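Local coordinates for protein BamaA.19900.a (Balamuthia mandrillaris, PDB 6VZZ) that binds glucose and, as a glucokinase of the actin-like ATPase clan, probably phosphorylates it at the 6-hydroxyl at the expense of ATP, at residues G91-I105 with S133-D146. Residues are numbered along the deposited sequence; the frame is centred on the assembly and turned at random.
Sequences GVEASGACLAGAGRI and SFLFPPTKTHFIND. With CA (calcium ion), chain C; BGC (beta-D-glucopyranose), chain B.
Leu99 sits at the middle of a parallel pairing between strand 96-101 and strand 141-145, its N-H given to His142 O (2.9 Å between Leu99 N and His142 O) and its carbonyl taking the N-H of Ile144. The same alternation runs from Ala97, bonded to Lys140 and His142, to Gly101, bonded to Ile144 and Asp146. Strand 141-145 is an outermost strand of a five-stranded mixed sheet; strand 37-43 pairs with the other side of strand 96-101.

Apolar packing differs on the two faces. On one, Leu99 CB meets the edge of the Phe143 ring (3.6 Å to CD1), while its CD2 methyl reaches CE1 of Phe136. Ala97 is small enough for Phe136 CD1 to approach its CB to 3.6 Å. On the other face, Cys98 SG, anti to its backbone N (chi1 173°), lies 3.6 Å from Ile144 CD1, and helix 380-389 also packs on the Cys98 side chain. Ile105 lays its CD1 methyl against the backbone of Ile144.

Before the strands, Ala94 N bonds to Phe134 O, and Glu93 CA lies over one face of the Phe134 ring, a CH-pi contact. Glu93 turns its carboxylate to a calcium ion, which both oxygens bind.

The polar side chains that meet the sugar lie at the C-terminal ends of the strands. Asn145 ND2 donates to Gly103 O, which lies close to the Asn145 amide plane, in a nearly straight bond (163° at the hydrogen), and also to glucose O3 (2.9 Å from ND2). Asp146 receives glucose O4 on OD1 and O6 on OD2. An amide can donate twice and a carboxylate accept twice, so the strand pairing, with Gly103 O steadying Asn145, probably positions Asn145 and Asp146 to bind the O3, O4 and O6 hydroxyls of glucose.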
loop_
_atom_site.group_PDB
_atom_site.type_symbol
_atom_site.label_atom_id
_atom_site.label_comp_id
_atom_site.label_asym_id
_atom_site.label_seq_id
_atom_site.Cartn_x
_atom_site.Cartn_y
_atom_site.Cartn_z
ATOM N N GLY A 91 -0.040 -14.316 42.262
ATOM C CA GLY A 91 0.566 -13.353 43.156
ATOM C C GLY A 91 1.452 -12.316 42.478
ATOM O O GLY A 91 1.297 -11.113 42.721
ATOM N N VAL A 92 2.377 -12.759 41.623
ATOM C CA VAL A 92 3.400 -11.887 41.052
ATOM C C VAL A 92 2.867 -11.196 39.799
ATOM O O VAL A 92 2.262 -11.836 38.929
ATOM C CB VAL A 92 4.682 -12.680 40.751
ATOM C CG1 VAL A 92 5.718 -11.798 40.066
ATOM C CG2 VAL A 92 5.263 -13.227 42.039
ATOM N N GLU A 93 3.092 -9.881 39.720
ATOM C CA GLU A 93 2.706 -9.069 38.572
ATOM C C GLU A 93 3.318 -9.578 37.273
ATOM O O GLU A 93 4.384 -10.205 37.260
ATOM C CB GLU A 93 3.161 -7.625 38.773
ATOM C CG GLU A 93 2.151 -6.717 39.402
ATOM C CD GLU A 93 2.710 -5.336 39.628
ATOM O OE1 GLU A 93 3.946 -5.145 39.448
ATOM O OE2 GLU A 93 1.906 -4.441 39.982
ATOM N N ALA A 94 2.649 -9.253 36.170
ATOM C CA ALA A 94 3.187 -9.498 34.839
ATOM C C ALA A 94 4.328 -8.532 34.543
ATOM O O ALA A 94 4.321 -7.374 34.978
ATOM C CB ALA A 94 2.088 -9.350 33.785
ATOM N N SER A 95 5.315 -9.014 33.783
ATOM C CA SER A 95 6.495 -8.217 33.478
ATOM C C SER A 95 6.376 -7.442 32.174
ATOM O O SER A 95 7.269 -6.650 31.860
ATOM C CB SER A 95 7.732 -9.113 33.425
ATOM O OG SER A 95 7.943 -9.747 34.679
ATOM N N GLY A 96 5.308 -7.646 31.419
ATOM C CA GLY A 96 5.128 -6.985 30.146
ATOM C C GLY A 96 3.824 -7.393 29.496
ATOM O O GLY A 96 3.320 -8.493 29.749
ATOM N N ALA A 97 3.254 -6.522 28.664
ATOM C CA ALA A 97 1.975 -6.822 28.045
ATOM C C ALA A 97 1.916 -6.174 26.674
ATOM O O ALA A 97 2.520 -5.123 26.435
ATOM C CB ALA A 97 0.803 -6.351 28.910
ATOM N N CYS A 98 1.200 -6.826 25.765
ATOM C CA CYS A 98 0.920 -6.265 24.452
ATOM C C CYS A 98 -0.498 -6.636 24.052
ATOM O O CYS A 98 -0.885 -7.805 24.149
ATOM C CB CYS A 98 1.902 -6.766 23.400
ATOM S SG CYS A 98 1.450 -6.239 21.733
ATOM N N LEU A 99 -1.267 -5.640 23.617
ATOM C CA LEU A 99 -2.633 -5.836 23.145
ATOM C C LEU A 99 -2.676 -5.587 21.644
ATOM O O LEU A 99 -2.391 -4.473 21.189
ATOM C CB LEU A 99 -3.600 -4.904 23.867
ATOM C CG LEU A 99 -3.593 -5.015 25.388
ATOM C CD1 LEU A 99 -2.783 -3.895 25.977
ATOM C CD2 LEU A 99 -5.009 -5.008 25.932
ATOM N N ALA A 100 -3.012 -6.625 20.881
ATOM C CA ALA A 100 -3.173 -6.521 19.435
ATOM C C ALA A 100 -4.661 -6.365 19.153
ATOM O O ALA A 100 -5.435 -7.316 19.323
ATOM C CB ALA A 100 -2.593 -7.741 18.722
ATOM N N GLY A 101 -5.062 -5.163 18.736
ATOM C CA GLY A 101 -6.469 -4.857 18.576
ATOM C C GLY A 101 -6.881 -4.545 17.155
ATOM O O GLY A 101 -6.067 -4.102 16.342
ATOM N N ALA A 102 -8.161 -4.753 16.849
ATOM C CA ALA A 102 -8.671 -4.625 15.485
ATOM C C ALA A 102 -9.044 -3.168 15.207
ATOM O O ALA A 102 -10.206 -2.802 15.023
ATOM C CB ALA A 102 -9.856 -5.557 15.280
ATOM N N GLY A 103 -8.021 -2.328 15.180
ATOM C CA GLY A 103 -8.237 -0.943 14.830
ATOM C C GLY A 103 -6.941 -0.170 14.829
ATOM O O GLY A 103 -5.856 -0.748 14.753
ATOM N N ARG A 104 -7.070 1.148 14.926
ATOM C CA ARG A 104 -5.957 2.075 14.810
ATOM C C ARG A 104 -5.458 2.472 16.183
ATOM O O ARG A 104 -6.192 2.434 17.170
ATOM C CB ARG A 104 -6.370 3.325 14.038
ATOM C CG ARG A 104 -6.667 3.086 12.582
ATOM C CD ARG A 104 -7.918 3.806 12.176
ATOM N NE ARG A 104 -7.775 5.255 12.268
ATOM C CZ ARG A 104 -8.550 6.035 13.021
ATOM N NH1 ARG A 104 -9.534 5.514 13.761
ATOM N NH2 ARG A 104 -8.340 7.343 13.030
ATOM N N ILE A 105 -4.198 2.889 16.231
ATOM C CA ILE A 105 -3.543 3.261 17.477
ATOM C C ILE A 105 -2.986 4.669 17.347
ATOM O O ILE A 105 -2.362 5.006 16.335
ATOM C CB ILE A 105 -2.433 2.262 17.832
ATOM C CG1 ILE A 105 -3.068 0.897 18.018
ATOM C CG2 ILE A 105 -1.669 2.704 19.078
ATOM C CD1 ILE A 105 -2.129 -0.173 17.775
ATOM N N SER A 133 -3.166 -2.602 36.391
ATOM C CA SER A 133 -1.710 -2.654 36.511
ATOM C C SER A 133 -1.166 -4.077 36.619
ATOM O O SER A 133 -0.071 -4.351 36.116
ATOM C CB SER A 133 -1.271 -1.851 37.728
ATOM O OG SER A 133 -1.384 -0.468 37.470
ATOM N N PHE A 134 -1.888 -4.984 37.283
ATOM C CA PHE A 134 -1.352 -6.324 37.497
ATOM C C PHE A 134 -0.979 -6.997 36.178
ATOM O O PHE A 134 0.114 -7.559 36.046
ATOM C CB PHE A 134 -2.345 -7.182 38.276
ATOM C CG PHE A 134 -1.835 -8.559 38.569
ATOM C CD1 PHE A 134 -1.081 -8.803 39.700
ATOM C CD2 PHE A 134 -2.086 -9.608 37.699
ATOM C CE1 PHE A 134 -0.595 -10.060 39.963
ATOM C CE2 PHE A 134 -1.599 -10.863 37.958
ATOM C CZ PHE A 134 -0.852 -11.091 39.094
ATOM N N LEU A 135 -1.869 -6.960 35.189
ATOM C CA LEU A 135 -1.571 -7.606 33.919
ATOM C C LEU A 135 -0.947 -6.664 32.912
ATOM O O LEU A 135 -0.377 -7.130 31.920
ATOM C CB LEU A 135 -2.833 -8.211 33.289
ATOM C CG LEU A 135 -3.497 -9.406 33.964
ATOM C CD1 LEU A 135 -4.616 -9.943 33.089
ATOM C CD2 LEU A 135 -2.486 -10.494 34.264
ATOM N N PHE A 136 -1.040 -5.360 33.135
ATOM C CA PHE A 136 -0.637 -4.361 32.145
ATOM C C PHE A 136 0.254 -3.340 32.833
ATOM O O PHE A 136 -0.194 -2.236 33.166
ATOM C CB PHE A 136 -1.862 -3.721 31.493
ATOM C CG PHE A 136 -2.800 -4.725 30.894
ATOM C CD1 PHE A 136 -2.547 -5.271 29.638
ATOM C CD2 PHE A 136 -3.916 -5.160 31.598
ATOM C CE1 PHE A 136 -3.401 -6.220 29.090
ATOM C CE2 PHE A 136 -4.773 -6.104 31.051
ATOM C CZ PHE A 136 -4.515 -6.636 29.800
ATOM N N PRO A 137 1.524 -3.677 33.053
ATOM C CA PRO A 137 2.447 -2.746 33.720
ATOM C C PRO A 137 2.500 -1.423 32.983
ATOM O O PRO A 137 2.689 -1.397 31.757
ATOM C CB PRO A 137 3.796 -3.477 33.657
ATOM C CG PRO A 137 3.645 -4.458 32.530
ATOM C CD PRO A 137 2.214 -4.874 32.540
ATOM N N PRO A 138 2.313 -0.308 33.697
ATOM C CA PRO A 138 2.136 0.993 33.023
ATOM C C PRO A 138 3.245 1.380 32.056
ATOM O O PRO A 138 2.962 1.936 30.984
ATOM C CB PRO A 138 2.048 1.962 34.208
ATOM C CG PRO A 138 1.390 1.158 35.267
ATOM C CD PRO A 138 1.968 -0.233 35.125
ATOM N N THR A 139 4.500 1.102 32.388
ATOM C CA THR A 139 5.588 1.475 31.500
ATOM C C THR A 139 5.967 0.371 30.518
ATOM O O THR A 139 6.839 0.589 29.674
ATOM C CB THR A 139 6.807 1.890 32.330
ATOM O OG1 THR A 139 7.057 0.901 33.335
ATOM C CG2 THR A 139 6.548 3.232 33.017
ATOM N N LYS A 140 5.329 -0.795 30.587
ATOM C CA LYS A 140 5.722 -1.946 29.779
ATOM C C LYS A 140 4.511 -2.586 29.098
ATOM O O LYS A 140 4.420 -3.812 28.982
ATOM C CB LYS A 140 6.482 -2.962 30.634
ATOM C CG LYS A 140 7.767 -2.405 31.253
ATOM C CD LYS A 140 8.536 -3.443 32.070
ATOM C CE LYS A 140 8.039 -3.549 33.521
ATOM N NZ LYS A 140 8.674 -4.689 34.264
ATOM N N THR A 141 3.576 -1.759 28.621
ATOM C CA THR A 141 2.371 -2.202 27.928
ATOM C C THR A 141 2.267 -1.494 26.583
ATOM O O THR A 141 2.368 -0.264 26.519
ATOM C CB THR A 141 1.118 -1.911 28.763
ATOM O OG1 THR A 141 1.133 -2.712 29.949
ATOM C CG2 THR A 141 -0.147 -2.209 27.971
ATOM N N HIS A 142 2.044 -2.256 25.510
ATOM C CA HIS A 142 2.047 -1.688 24.166
ATOM C C HIS A 142 0.821 -2.121 23.389
ATOM O O HIS A 142 0.341 -3.246 23.538
ATOM C CB HIS A 142 3.316 -2.083 23.403
ATOM C CG HIS A 142 4.564 -1.684 24.115
ATOM N ND1 HIS A 142 4.938 -0.364 24.261
ATOM C CD2 HIS A 142 5.483 -2.417 24.787
ATOM C CE1 HIS A 142 6.050 -0.302 24.973
ATOM N NE2 HIS A 142 6.402 -1.534 25.303
ATOM N N PHE A 143 0.318 -1.211 22.566
ATOM C CA PHE A 143 -0.742 -1.498 21.611
ATOM C C PHE A 143 -0.124 -1.743 20.247
ATOM O O PHE A 143 0.732 -0.969 19.799
ATOM C CB PHE A 143 -1.723 -0.332 21.510
ATOM C CG PHE A 143 -2.774 -0.310 22.582
ATOM C CD1 PHE A 143 -3.479 -1.453 22.907
ATOM C CD2 PHE A 143 -3.072 0.874 23.245
ATOM C CE1 PHE A 143 -4.462 -1.423 23.875
ATOM C CE2 PHE A 143 -4.045 0.916 24.216
ATOM C CZ PHE A 143 -4.745 -0.234 24.535
ATOM N N ILE A 144 -0.552 -2.815 19.587
ATOM C CA ILE A 144 -0.293 -3.000 18.169
ATOM C C ILE A 144 -1.617 -3.344 17.502
ATOM O O ILE A 144 -2.598 -3.701 18.158
ATOM C CB ILE A 144 0.765 -4.084 17.889
ATOM C CG1 ILE A 144 0.270 -5.453 18.374
ATOM C CG2 ILE A 144 2.113 -3.676 18.503
ATOM C CD1 ILE A 144 1.259 -6.573 18.147
ATOM N N ASN A 145 -1.651 -3.187 16.181
ATOM C CA ASN A 145 -2.804 -3.627 15.409
ATOM C C ASN A 145 -2.817 -5.153 15.348
ATOM O O ASN A 145 -1.775 -5.807 15.467
ATOM C CB ASN A 145 -2.759 -2.994 14.012
ATOM C CG ASN A 145 -3.811 -3.545 13.069
ATOM O OD1 ASN A 145 -3.582 -4.557 12.400
ATOM N ND2 ASN A 145 -4.956 -2.867 12.985
ATOM N N ASP A 146 -4.016 -5.723 15.194
ATOM C CA ASP A 146 -4.138 -7.179 15.220
ATOM C C ASP A 146 -3.391 -7.831 14.057
ATOM O O ASP A 146 -2.679 -8.824 14.255
ATOM C CB ASP A 146 -5.609 -7.604 15.247
ATOM C CG ASP A 146 -6.419 -7.059 14.073
ATOM O OD1 ASP A 146 -5.997 -6.066 13.435
ATOM O OD2 ASP A 146 -7.508 -7.622 13.799
HETATM CA CA CA C . 3.640 -2.646 39.298
HETATM C C2 BGC B . -9.834 -2.691 11.158
HETATM C C3 BGC B . -8.392 -3.173 11.125
HETATM C C4 BGC B . -8.321 -4.638 11.534
HETATM C C5 BGC B . -9.267 -5.454 10.660
HETATM C C6 BGC B . -9.311 -6.923 11.006
HETATM C C1 BGC B . -10.681 -3.606 10.286
HETATM O O1 BGC B . -11.987 -3.165 10.213
HETATM O O2 BGC B . -9.915 -1.349 10.696
HETATM O O3 BGC B . -7.580 -2.371 11.971
HETATM O O4 BGC B . -7.002 -5.131 11.351
HETATM O O5 BGC B . -10.596 -4.934 10.798
HETATM O O6 BGC B . -9.467 -7.126 12.395
HETATM O O HOH W 1 2.592 -5.562 35.996
HETATM O O HOH W 2 1.420 -2.134 39.896
#